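Side-chain contacts in Rab GDP-dissociation inhibitor (Saccharomyces cerevisiae, PDB 2BCG), which inhibits the dissociation of GDP from the Rab GTPase Sec4 and extracts GDP-bound Ypt7 from vacuolar membranes: residues Ser56-Lys61 against Glu391-Ile396; Gly117-Val120 against Lys125-Lys128; Asp266-Lys271 against Thr297-Lys302; Ile433-Arg436 against His440-Val443. One frame throughout, in Å; residues are numbered along the deposited sequence.

Interaction 1: residues Ser56-Lys61 against Glu391-Ile396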
loop_
_atom_site.group_PDB
_atom_site.type_symbol
_atom_site.label_atom_id
_atom_site.label_comp_id
_atom_site.label_asym_id
_atom_site.label_seq_id
_atom_site.Cartn_x
_atom_site.Cartn_y
_atom_site.Cartn_z
ATOM N N SER A 56 -2.969 -0.844 -19.332
ATOM C CA SER A 56 -4.251 -0.709 -20.059
ATOM C C SER A 56 -5.211 0.249 -19.345
ATOM O O SER A 56 -5.853 1.108 -19.994
ATOM C CB SER A 56 -4.888 -2.065 -20.402
ATOM O OG SER A 56 -5.182 -2.773 -19.218
ATOM N N GLN A 57 -5.272 0.159 -18.004
ATOM C CA GLN A 57 -6.081 1.107 -17.234
ATOM C C GLN A 57 -5.626 2.550 -17.311
ATOM O O GLN A 57 -6.418 3.493 -17.281
ATOM C CB GLN A 57 -6.183 0.672 -15.768
ATOM C CG GLN A 57 -7.404 -0.117 -15.520
ATOM C CD GLN A 57 -8.676 0.626 -15.998
ATOM O OE1 GLN A 57 -8.922 1.801 -15.642
ATOM N NE2 GLN A 57 -9.466 -0.048 -16.839
ATOM N N LEU A 58 -4.310 2.734 -17.403
ATOM C CA LEU A 58 -3.790 4.051 -17.597
ATOM C C LEU A 58 -4.302 4.665 -18.924
ATOM O O LEU A 58 -4.621 5.859 -18.978
ATOM C CB LEU A 58 -2.261 3.980 -17.544
ATOM C CG LEU A 58 -1.482 5.033 -16.810
ATOM C CD1 LEU A 58 -1.955 5.296 -15.384
ATOM C CD2 LEU A 58 -0.026 4.650 -16.860
ATOM N N TYR A 59 -4.322 3.866 -20.004
ATOM C CA TYR A 59 -4.844 4.357 -21.290
ATOM C C TYR A 59 -6.323 4.660 -21.203
ATOM O O TYR A 59 -6.799 5.675 -21.706
ATOM C CB TYR A 59 -4.566 3.345 -22.413
ATOM C CG TYR A 59 -3.177 3.473 -23.012
ATOM C CD1 TYR A 59 -2.938 4.346 -24.088
ATOM C CD2 TYR A 59 -2.090 2.764 -22.481
ATOM C CE1 TYR A 59 -1.645 4.486 -24.622
ATOM C CE2 TYR A 59 -0.803 2.899 -23.004
ATOM C CZ TYR A 59 -0.597 3.755 -24.091
ATOM O OH TYR A 59 0.673 3.890 -24.590
ATOM N N GLU A 60 -7.056 3.769 -20.535
ATOM C CA GLU A 60 -8.502 3.965 -20.383
ATOM C C GLU A 60 -8.823 5.254 -19.645
ATOM O O GLU A 60 -9.745 5.986 -20.006
ATOM C CB GLU A 60 -9.143 2.776 -19.648
ATOM C CG GLU A 60 -9.196 1.509 -20.471
ATOM C CD GLU A 60 -9.995 1.645 -21.790
ATOM O OE1 GLU A 60 -11.064 2.311 -21.809
ATOM O OE2 GLU A 60 -9.527 1.069 -22.805
ATOM N N LYS A 61 -8.021 5.558 -18.630
ATOM C CA LYS A 61 -8.252 6.705 -17.790
ATOM C C LYS A 61 -7.809 8.039 -18.398
ATOM O O LYS A 61 -8.460 9.074 -18.169
ATOM C CB LYS A 61 -7.509 6.476 -16.470
ATOM C CG LYS A 61 -8.144 7.057 -15.270
ATOM C CD LYS A 61 -7.539 6.405 -14.000
ATOM C CE LYS A 61 -8.235 6.935 -12.754
ATOM N NZ LYS A 61 -8.016 8.419 -12.654
ATOM N N GLU A 391 5.836 8.126 -23.125
ATOM C CA GLU A 391 4.405 8.462 -23.039
ATOM C C GLU A 391 4.169 9.276 -21.794
ATOM O O GLU A 391 4.871 9.127 -20.784
ATOM C CB GLU A 391 3.600 7.164 -22.982
ATOM C CG GLU A 391 2.117 7.292 -23.210
ATOM C CD GLU A 391 1.792 7.997 -24.500
ATOM O OE1 GLU A 391 1.559 7.281 -25.492
ATOM O OE2 GLU A 391 1.806 9.256 -24.523
ATOM N N LYS A 392 3.168 10.133 -21.881
ATOM C CA LYS A 392 2.723 10.952 -20.752
ATOM C C LYS A 392 1.233 10.671 -20.537
ATOM O O LYS A 392 0.452 10.627 -21.525
ATOM C CB LYS A 392 2.840 12.442 -21.097
ATOM C CG LYS A 392 4.211 13.005 -21.246
ATOM C CD LYS A 392 4.095 14.482 -21.591
ATOM C CE LYS A 392 5.468 15.086 -21.749
ATOM N NZ LYS A 392 5.392 16.423 -22.434
ATOM N N PHE A 393 0.836 10.536 -19.273
ATOM C CA PHE A 393 -0.579 10.412 -18.903
ATOM C C PHE A 393 -0.884 11.514 -17.898
ATOM O O PHE A 393 -0.355 11.499 -16.779
ATOM C CB PHE A 393 -0.849 9.040 -18.310
ATOM C CG PHE A 393 -0.446 7.898 -19.218
ATOM C CD1 PHE A 393 -1.372 7.298 -20.088
ATOM C CD2 PHE A 393 0.866 7.422 -19.219
ATOM C CE1 PHE A 393 -0.985 6.229 -20.952
ATOM C CE2 PHE A 393 1.233 6.360 -20.075
ATOM C CZ PHE A 393 0.301 5.786 -20.933
ATOM N N MET A 394 -1.709 12.475 -18.304
ATOM C CA MET A 394 -1.862 13.695 -17.536
ATOM C C MET A 394 -3.224 13.724 -16.880
ATOM O O MET A 394 -4.243 13.465 -17.531
ATOM C CB MET A 394 -1.816 14.933 -18.444
ATOM C CG MET A 394 -0.756 14.980 -19.544
ATOM S SD MET A 394 0.770 15.332 -18.726
ATOM C CE MET A 394 0.583 17.054 -18.343
ATOM N N GLY A 395 -3.223 14.076 -15.603
ATOM C CA GLY A 395 -4.467 14.176 -14.830
ATOM C C GLY A 395 -4.392 15.391 -13.933
ATOM O O GLY A 395 -3.294 15.833 -13.526
ATOM N N ILE A 396 -5.563 15.941 -13.624
ATOM C CA ILE A 396 -5.666 17.054 -12.672
ATOM C C ILE A 396 -6.709 16.671 -11.625
ATOM O O ILE A 396 -7.784 16.184 -11.973
ATOM C CB ILE A 396 -6.039 18.374 -13.387
ATOM C CG1 ILE A 396 -4.905 18.725 -14.379
ATOM C CG2 ILE A 396 -6.308 19.464 -12.359
ATOM C CD1 ILE A 396 -5.210 19.961 -15.252
HETATM O O HOH W 1 0.841 4.910 -27.062
#
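The ring of Phe393 is met by two helix side chains from different directions: Leu58 covers one of its faces, and Tyr59 receives its edge. The Tyr59-Phe393 pair is T-shaped, with ring planes 85° apart and centroids separated by 5.1 Å. Phe393 CE1 stands 3.8 Å above the Tyr59 plane, over the ring centre. On Phe393 the CH-pi donor is Leu58 CD2, 3.9 Å from the ring centroid but shifted toward the rim. Phe393 CB points toward the helix, and with CG anti to the carbonyl carbon (chi1 -56°) the ring comes to lie against Leu58 and Tyr59. Further out, water 1 lies 2.7 Å from Tyr59 OH; in the conformer given for Glu391, one of two, it donates to Glu391 OE1 at 2.9 Å, while OE2 forms a salt bridge with Lys63. An alanine in place of Tyr59 would probably leave the Phe393 edge without the face it points into and deprive water 1 of its phenol partner. The axes of segments 56-61 and 391-396 come within 9.1 Å, at 54°. Helix 55-62 thus lies against an outermost strand of the mixed sheet, where Leu58 touches Ile314 of strand 303-317 and Tyr59 touches Phe76 of helix 69-76.

Interaction 2: residues Gly117-Val120 against Lys125-Lys128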
loop_
_atom_site.group_PDB
_atom_site.type_symbol
_atom_site.label_atom_id
_atom_site.label_comp_id
_atom_site.label_asym_id
_atom_site.label_seq_id
_atom_site.Cartn_x
_atom_site.Cartn_y
_atom_site.Cartn_z
ATOM N N GLY A 117 17.751 8.304 -3.305
ATOM C CA GLY A 117 18.175 9.647 -2.900
ATOM C C GLY A 117 17.109 10.670 -3.132
ATOM O O GLY A 117 16.103 10.370 -3.788
ATOM N N SER A 118 17.334 11.871 -2.588
ATOM C CA SER A 118 16.478 13.051 -2.821
ATOM C C SER A 118 17.408 14.093 -3.430
ATOM O O SER A 118 18.505 14.324 -2.896
ATOM C CB SER A 118 15.860 13.557 -1.511
ATOM O OG SER A 118 15.125 14.764 -1.700
ATOM N N TYR A 119 16.972 14.703 -4.542
ATOM C CA TYR A 119 17.763 15.702 -5.300
ATOM C C TYR A 119 17.049 17.016 -5.272
ATOM O O TYR A 119 15.827 17.045 -5.315
ATOM C CB TYR A 119 17.925 15.278 -6.770
ATOM C CG TYR A 119 18.879 14.130 -6.953
ATOM C CD1 TYR A 119 18.543 12.852 -6.527
ATOM C CD2 TYR A 119 20.095 14.329 -7.557
ATOM C CE1 TYR A 119 19.415 11.792 -6.691
ATOM C CE2 TYR A 119 20.989 13.285 -7.718
ATOM C CZ TYR A 119 20.638 12.017 -7.273
ATOM O OH TYR A 119 21.505 10.947 -7.445
ATOM N N VAL A 120 17.813 18.103 -5.204
ATOM C CA VAL A 120 17.243 19.438 -5.225
ATOM C C VAL A 120 17.716 20.168 -6.467
ATOM O O VAL A 120 18.874 20.043 -6.855
ATOM C CB VAL A 120 17.544 20.229 -3.903
ATOM C CG1 VAL A 120 19.052 20.598 -3.750
ATOM C CG2 VAL A 120 16.653 21.454 -3.777
ATOM N N LYS A 125 20.065 22.766 -12.718
ATOM C CA LYS A 125 20.744 21.491 -12.460
ATOM C C LYS A 125 20.159 20.854 -11.209
ATOM O O LYS A 125 19.546 21.543 -10.391
ATOM C CB LYS A 125 22.245 21.710 -12.243
ATOM C CG LYS A 125 22.951 22.453 -13.381
ATOM C CD LYS A 125 24.472 22.417 -13.218
ATOM C CE LYS A 125 25.042 21.036 -13.523
ATOM N NZ LYS A 125 24.923 20.668 -14.966
ATOM N N ILE A 126 20.379 19.550 -11.041
ATOM C CA ILE A 126 19.961 18.867 -9.791
ATOM C C ILE A 126 21.173 18.395 -8.987
ATOM O O ILE A 126 22.190 18.029 -9.575
ATOM C CB ILE A 126 18.949 17.699 -10.057
ATOM C CG1 ILE A 126 19.488 16.618 -11.006
ATOM C CG2 ILE A 126 17.645 18.306 -10.627
ATOM C CD1 ILE A 126 18.576 15.372 -11.118
ATOM N N TYR A 127 21.025 18.403 -7.667
ATOM C CA TYR A 127 22.100 18.063 -6.700
ATOM C C TYR A 127 21.567 17.061 -5.681
ATOM O O TYR A 127 20.499 17.290 -5.108
ATOM C CB TYR A 127 22.540 19.340 -5.952
ATOM C CG TYR A 127 23.110 20.396 -6.860
ATOM C CD1 TYR A 127 24.491 20.439 -7.105
ATOM C CD2 TYR A 127 22.286 21.316 -7.507
ATOM C CE1 TYR A 127 25.032 21.368 -7.968
ATOM C CE2 TYR A 127 22.825 22.256 -8.384
ATOM C CZ TYR A 127 24.202 22.270 -8.596
ATOM O OH TYR A 127 24.775 23.182 -9.444
ATOM N N LYS A 128 22.303 15.976 -5.426
ATOM C CA LYS A 128 21.833 15.038 -4.421
ATOM C C LYS A 128 21.951 15.687 -3.033
ATOM O O LYS A 128 23.032 16.189 -2.642
ATOM C CB LYS A 128 22.542 13.677 -4.468
ATOM C CG LYS A 128 21.919 12.645 -3.478
ATOM C CD LYS A 128 22.778 11.393 -3.270
ATOM C CE LYS A 128 22.009 10.337 -2.451
ATOM N NZ LYS A 128 21.956 10.683 -0.981
HETATM O O HOH W 2 19.469 12.055 -0.632
#
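Lys128 starts over the Tyr119 ring and runs on toward Gly117, and each part of its chain has a different neighbour. CB lies over one ring face, 3.9 Å from the Tyr119 centroid, a CH-pi contact displaced toward the rim and closest to Tyr119 CE2 at 3.6 Å. With chi1 at -174° placing it anti to the backbone N, CG, still beside the ring at Tyr119 CZ, lies 3.8 Å from Ser118 O. CE then reaches Gly117, 3.9 Å from its CA. A bend at the last torsion (chi4 -76°) turns NZ to water 2, to which it donates at 2.9 Å; Ser118 N donates to the same water. NZ also pairs with Glu135 in a salt bridge and with the carbonyl O of Lys231. An alanine at Tyr119 would probably uncover the aliphatic start of Lys128 and open a gap beside Ile126, whose CD1 packs 4.0 Å from Tyr119 CD2. Tyr119 and Lys128 form a non-hydrogen-bonded antiparallel pair. The adjoining Val120-Tyr127 pair is hydrogen-bonded both ways, Val120 N to Tyr127 O at 2.8 Å (163° at the hydrogen) and Tyr127 N to Val120 O at 2.8 Å. Together they form a beta hairpin at the margin of the mixed sheet: strand 125-128 is outermost, and strand 118-122 runs parallel to strand 330-334, whose Leu330 and Ile332 touch Tyr119 and Ile126.

Interaction 3: residues Asp266-Lys271 against Thr297-Lys302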
loop_
_atom_site.group_PDB
_atom_site.type_symbol
_atom_site.label_atom_id
_atom_site.label_comp_id
_atom_site.label_asym_id
_atom_site.label_seq_id
_atom_site.Cartn_x
_atom_site.Cartn_y
_atom_site.Cartn_z
ATOM N N ASP A 266 -26.578 2.619 -3.510
ATOM C CA ASP A 266 -27.840 3.060 -4.108
ATOM C C ASP A 266 -28.417 4.253 -3.368
ATOM O O ASP A 266 -28.940 5.170 -3.996
ATOM C CB ASP A 266 -28.866 1.935 -4.076
ATOM C CG ASP A 266 -28.458 0.717 -4.882
ATOM O OD1 ASP A 266 -29.002 -0.364 -4.559
ATOM O OD2 ASP A 266 -27.662 0.836 -5.837
ATOM N N GLU A 267 -28.347 4.206 -2.039
ATOM C CA GLU A 267 -28.911 5.226 -1.164
ATOM C C GLU A 267 -28.208 5.198 0.190
ATOM O O GLU A 267 -27.988 4.142 0.788
ATOM C CB GLU A 267 -30.408 4.975 -0.949
ATOM C CG GLU A 267 -31.157 6.138 -0.316
ATOM C CD GLU A 267 -32.617 5.816 -0.046
ATOM O OE1 GLU A 267 -33.260 6.579 0.719
ATOM O OE2 GLU A 267 -33.116 4.798 -0.580
ATOM N N VAL A 268 -27.868 6.380 0.676
ATOM C CA VAL A 268 -27.454 6.524 2.066
ATOM C C VAL A 268 -28.692 6.771 2.928
ATOM O O VAL A 268 -29.555 7.556 2.544
ATOM C CB VAL A 268 -26.454 7.690 2.236
ATOM C CG1 VAL A 268 -26.006 7.795 3.661
ATOM C CG2 VAL A 268 -25.235 7.456 1.341
ATOM N N LEU A 269 -28.773 6.094 4.071
ATOM C CA LEU A 269 -29.938 6.199 4.961
ATOM C C LEU A 269 -29.626 7.064 6.178
ATOM O O LEU A 269 -28.552 6.971 6.767
ATOM C CB LEU A 269 -30.433 4.816 5.392
ATOM C CG LEU A 269 -30.784 3.857 4.249
ATOM C CD1 LEU A 269 -31.050 2.478 4.782
ATOM C CD2 LEU A 269 -31.958 4.359 3.406
ATOM N N TYR A 270 -30.593 7.903 6.548
ATOM C CA TYR A 270 -30.437 8.883 7.615
ATOM C C TYR A 270 -31.599 8.783 8.583
ATOM O O TYR A 270 -32.718 8.472 8.166
ATOM C CB TYR A 270 -30.434 10.291 7.037
ATOM C CG TYR A 270 -29.307 10.559 6.067
ATOM C CD1 TYR A 270 -29.496 10.377 4.695
ATOM C CD2 TYR A 270 -28.062 11.016 6.517
ATOM C CE1 TYR A 270 -28.478 10.628 3.786
ATOM C CE2 TYR A 270 -27.029 11.265 5.618
ATOM C CZ TYR A 270 -27.246 11.061 4.258
ATOM O OH TYR A 270 -26.250 11.303 3.332
ATOM N N LYS A 271 -31.330 9.030 9.859
ATOM C CA LYS A 271 -32.392 9.156 10.860
ATOM C C LYS A 271 -33.265 10.360 10.489
ATOM O O LYS A 271 -32.757 11.466 10.295
ATOM C CB LYS A 271 -31.798 9.305 12.267
ATOM C CG LYS A 271 -32.847 9.310 13.403
ATOM C CD LYS A 271 -32.226 9.465 14.792
ATOM C CE LYS A 271 -31.477 8.199 15.238
ATOM N NZ LYS A 271 -30.421 8.432 16.294
ATOM N N THR A 297 -15.655 11.150 -2.290
ATOM C CA THR A 297 -16.469 10.787 -3.462
ATOM C C THR A 297 -17.824 10.195 -3.079
ATOM O O THR A 297 -18.734 10.151 -3.915
ATOM C CB THR A 297 -15.743 9.804 -4.407
ATOM O OG1 THR A 297 -15.702 8.514 -3.800
ATOM C CG2 THR A 297 -14.306 10.290 -4.758
ATOM N N TYR A 298 -17.971 9.752 -1.828
ATOM C CA TYR A 298 -19.256 9.205 -1.367
ATOM C C TYR A 298 -20.203 10.256 -0.813
ATOM O O TYR A 298 -21.397 9.984 -0.702
ATOM C CB TYR A 298 -19.045 8.112 -0.307
ATOM C CG TYR A 298 -18.429 6.903 -0.935
ATOM C CD1 TYR A 298 -19.224 5.862 -1.488
ATOM C CD2 TYR A 298 -17.047 6.815 -1.059
ATOM C CE1 TYR A 298 -18.639 4.751 -2.109
ATOM C CE2 TYR A 298 -16.448 5.702 -1.704
ATOM C CZ TYR A 298 -17.248 4.680 -2.196
ATOM O OH TYR A 298 -16.683 3.598 -2.822
ATOM N N PHE A 299 -19.664 11.407 -0.445
ATOM C CA PHE A 299 -20.459 12.481 0.197
ATOM C C PHE A 299 -19.929 13.817 -0.311
ATOM O O PHE A 299 -19.435 14.619 0.491
ATOM C CB PHE A 299 -20.352 12.449 1.729
ATOM C CG PHE A 299 -20.969 11.244 2.367
ATOM C CD1 PHE A 299 -20.218 10.097 2.611
ATOM C CD2 PHE A 299 -22.313 11.260 2.756
ATOM C CE1 PHE A 299 -20.808 8.976 3.239
ATOM C CE2 PHE A 299 -22.894 10.149 3.367
ATOM C CZ PHE A 299 -22.148 9.006 3.604
ATOM N N PRO A 300 -20.045 14.062 -1.625
ATOM C CA PRO A 300 -19.490 15.305 -2.173
ATOM C C PRO A 300 -20.129 16.554 -1.566
ATOM O O PRO A 300 -19.436 17.568 -1.364
ATOM C CB PRO A 300 -19.759 15.198 -3.688
ATOM C CG PRO A 300 -20.874 14.203 -3.830
ATOM C CD PRO A 300 -20.671 13.219 -2.674
ATOM N N GLU A 301 -21.417 16.452 -1.225
ATOM C CA GLU A 301 -22.122 17.577 -0.585
ATOM C C GLU A 301 -21.584 17.954 0.800
ATOM O O GLU A 301 -21.761 19.096 1.232
ATOM C CB GLU A 301 -23.653 17.394 -0.550
ATOM C CG GLU A 301 -24.215 16.009 -0.820
ATOM C CD GLU A 301 -24.036 15.025 0.335
ATOM O OE1 GLU A 301 -24.609 15.234 1.441
ATOM O OE2 GLU A 301 -23.361 14.009 0.108
ATOM N N LYS A 302 -20.902 17.015 1.470
ATOM C CA LYS A 302 -20.382 17.216 2.813
ATOM C C LYS A 302 -18.916 17.637 2.799
ATOM O O LYS A 302 -18.284 17.724 3.872
ATOM C CB LYS A 302 -20.485 15.915 3.623
ATOM C CG LYS A 302 -21.889 15.403 3.857
ATOM C CD LYS A 302 -22.518 16.040 5.092
ATOM C CE LYS A 302 -24.000 15.712 5.182
ATOM N NZ LYS A 302 -24.566 16.123 6.493
#
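Phe299 turns the CE2 corner of its ring to Val268 and Tyr270, and these two residues supply the whole touching surface on strand 267-271. Val268 CG1 and Tyr270 OH approach near the plane of the Phe299 ring, at its edge. Val268 offers its two methyls: CG1 comes to 3.9 Å from Phe299 CE2, and CG2 to 4.1 Å from the same carbon. Both methyls lie beyond the CE2-CZ bond on one side of the ring plane, CG1, anti to the backbone N (chi1 -178°), nearer to it. Tyr270 comes with its end: its hydroxyl oxygen OH lies in the plane of the Phe299 ring, 3.5 Å from CE2 and 4.0 Å from CD2. The two aromatic side chains run past each other in opposite directions, which brings the phenol oxygen, and not the Tyr270 ring, to the Phe299 rim. Phe299 itself has CG anti to its carbonyl carbon (chi1 -67°), and its far end comes nearer to the strand than its start. Behind it the chain enters a 3-10 turn, with Lys302 N bonded to Phe299 O at 3.0 Å. Phe299 also touches Leu17 of strand 14-17 and Leu413 of strand 411-413, and Ile411 is shared with Tyr270, so the ring joins the small antiparallel sheet to the parallel Rossmann-like sheet. With 139 Å² buried in all, the contact is slight and rests on dispersion between methyls and an aromatic edge. The partially positive C-H rim of Phe299 facing an electronegative phenol oxygen would probably add a weak electrostatic attraction.

Interaction 4: residues Ile433-Arg436 against His440-Val443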
loop_
_atom_site.group_PDB
_atom_site.type_symbol
_atom_site.label_atom_id
_atom_site.label_comp_id
_atom_site.label_asym_id
_atom_site.label_seq_id
_atom_site.Cartn_x
_atom_site.Cartn_y
_atom_site.Cartn_z
ATOM N N ILE A 433 -8.989 11.377 12.415
ATOM C CA ILE A 433 -10.300 10.729 12.194
ATOM C C ILE A 433 -10.546 9.719 13.316
ATOM O O ILE A 433 -11.667 9.627 13.837
ATOM C CB ILE A 433 -10.384 10.011 10.804
ATOM C CG1 ILE A 433 -10.338 11.020 9.647
ATOM C CG2 ILE A 433 -11.712 9.193 10.693
ATOM C CD1 ILE A 433 -9.979 10.361 8.288
ATOM N N TYR A 434 -9.504 8.999 13.728
ATOM C CA TYR A 434 -9.658 7.992 14.762
ATOM C C TYR A 434 -10.070 8.658 16.083
ATOM O O TYR A 434 -10.983 8.162 16.765
ATOM C CB TYR A 434 -8.369 7.224 14.951
ATOM C CG TYR A 434 -8.463 6.099 15.941
ATOM C CD1 TYR A 434 -8.303 6.331 17.306
ATOM C CD2 TYR A 434 -8.731 4.798 15.515
ATOM C CE1 TYR A 434 -8.371 5.302 18.216
ATOM C CE2 TYR A 434 -8.807 3.752 16.418
ATOM C CZ TYR A 434 -8.633 4.012 17.769
ATOM O OH TYR A 434 -8.723 2.966 18.647
ATOM N N PHE A 435 -9.393 9.757 16.434
ATOM C CA PHE A 435 -9.741 10.561 17.634
ATOM C C PHE A 435 -11.185 11.065 17.549
ATOM O O PHE A 435 -11.951 10.976 18.532
ATOM C CB PHE A 435 -8.747 11.724 17.796
ATOM C CG PHE A 435 -9.043 12.613 18.974
ATOM C CD1 PHE A 435 -9.497 13.913 18.777
ATOM C CD2 PHE A 435 -8.891 12.142 20.270
ATOM C CE1 PHE A 435 -9.786 14.752 19.894
ATOM C CE2 PHE A 435 -9.173 12.957 21.385
ATOM C CZ PHE A 435 -9.629 14.253 21.190
ATOM N N ARG A 436 -11.578 11.579 16.386
ATOM C CA ARG A 436 -12.965 12.016 16.139
ATOM C C ARG A 436 -13.979 10.879 16.328
ATOM O O ARG A 436 -15.046 11.057 16.966
ATOM C CB ARG A 436 -13.118 12.648 14.746
ATOM C CG ARG A 436 -12.502 14.046 14.637
ATOM C CD ARG A 436 -11.943 14.357 13.245
ATOM N NE ARG A 436 -12.884 14.155 12.157
ATOM C CZ ARG A 436 -12.489 14.094 10.876
ATOM N NH1 ARG A 436 -11.189 14.223 10.591
ATOM N NH2 ARG A 436 -13.371 13.899 9.891
ATOM N N HIS A 440 -10.663 9.273 21.839
ATOM C CA HIS A 440 -9.383 9.155 22.493
ATOM C C HIS A 440 -8.309 9.029 21.420
ATOM O O HIS A 440 -8.588 8.476 20.346
ATOM C CB HIS A 440 -9.360 7.930 23.404
ATOM C CG HIS A 440 -9.840 6.665 22.745
ATOM N ND1 HIS A 440 -9.063 5.936 21.868
ATOM C CD2 HIS A 440 -11.015 5.995 22.845
ATOM C CE1 HIS A 440 -9.734 4.875 21.458
ATOM N NE2 HIS A 440 -10.919 4.885 22.039
ATOM N N PRO A 441 -7.104 9.568 21.691
ATOM C CA PRO A 441 -6.005 9.376 20.733
ATOM C C PRO A 441 -5.774 7.900 20.441
ATOM O O PRO A 441 -5.920 7.047 21.331
ATOM C CB PRO A 441 -4.773 9.961 21.440
ATOM C CG PRO A 441 -5.241 10.410 22.820
ATOM C CD PRO A 441 -6.720 10.404 22.847
ATOM N N LEU A 442 -5.428 7.605 19.185
ATOM C CA LEU A 442 -4.950 6.292 18.823
ATOM C C LEU A 442 -3.773 5.833 19.689
ATOM O O LEU A 442 -2.760 6.541 19.828
ATOM C CB LEU A 442 -4.536 6.290 17.336
ATOM C CG LEU A 442 -3.921 5.026 16.748
ATOM C CD1 LEU A 442 -4.902 3.863 16.782
ATOM C CD2 LEU A 442 -3.402 5.296 15.310
ATOM N N VAL A 443 -3.898 4.636 20.244
ATOM C CA VAL A 443 -2.759 4.012 20.909
ATOM C C VAL A 443 -2.513 2.688 20.227
ATOM O O VAL A 443 -3.380 1.810 20.217
ATOM C CB VAL A 443 -2.966 3.849 22.445
ATOM C CG1 VAL A 443 -1.771 3.162 23.052
ATOM C CG2 VAL A 443 -3.180 5.223 23.090
HETATM O O HOH W 3 -6.415 3.134 20.335
#
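Tyr434 OH is gripped by two polar partners, water 3, which donates to it at 2.9 Å, and Asp33, whose OD1 forms a hydrogen bond with it; His440 CE1 lies 3.5 Å from the same oxygen. Water 3 also accepts from Val443 N at 2.9 Å, tying the phenol of the helix to the backbone of 440-443. The Tyr434 ring is covered on one face by Leu442, with CD1 over its centre 3.8 Å from the centroid, a CH-pi contact only 10° off the normal. The ring reaches this place because Tyr434 CG is anti to the backbone N (chi1 -176°). The His440 imidazole meets Tyr434 obliquely, ring planes at 68°, and CE1 approaches Tyr434 CE1 to 3.5 Å. His440 ND1 makes a weak bond to Pro441 O, which may bias the imidazole's rotation. Phe435 uses its edge: CD2 lies 3.4 Å from both His440 C and Pro441 N, and 3.8 Å from Pro441 CD. The tail that follows helix 424-438 therefore doubles back over the helix's last turns, and helix 21-32 lies next to both, its Leu26 touching Tyr434 and its Leu29 touching Leu442.

Overall arrangement
Interaction 1 is buried; interactions 2 and 3 are partly buried and interaction 4 lies at the surface. Interactions 1 and 2 reach the two outermost strands of one mixed sheet, their centres 27 Å apart: one packs a helix on strand 391-402 through aromatic and aliphatic groups, the other adds strand-to-strand backbone bonds and a long lysine. Interactions 3 and 4 lie closer, their centres 23 Å apart: the first packs on strands 14-17 and 411-413, the second joins helix 424-438 to its following loop beside helix 21-32. Interaction 3 sets methyls and a phenol oxygen against one aromatic edge, whereas interaction 4 combines a covered tyrosine face with a water bridge, as interaction 1 does with its carboxylate.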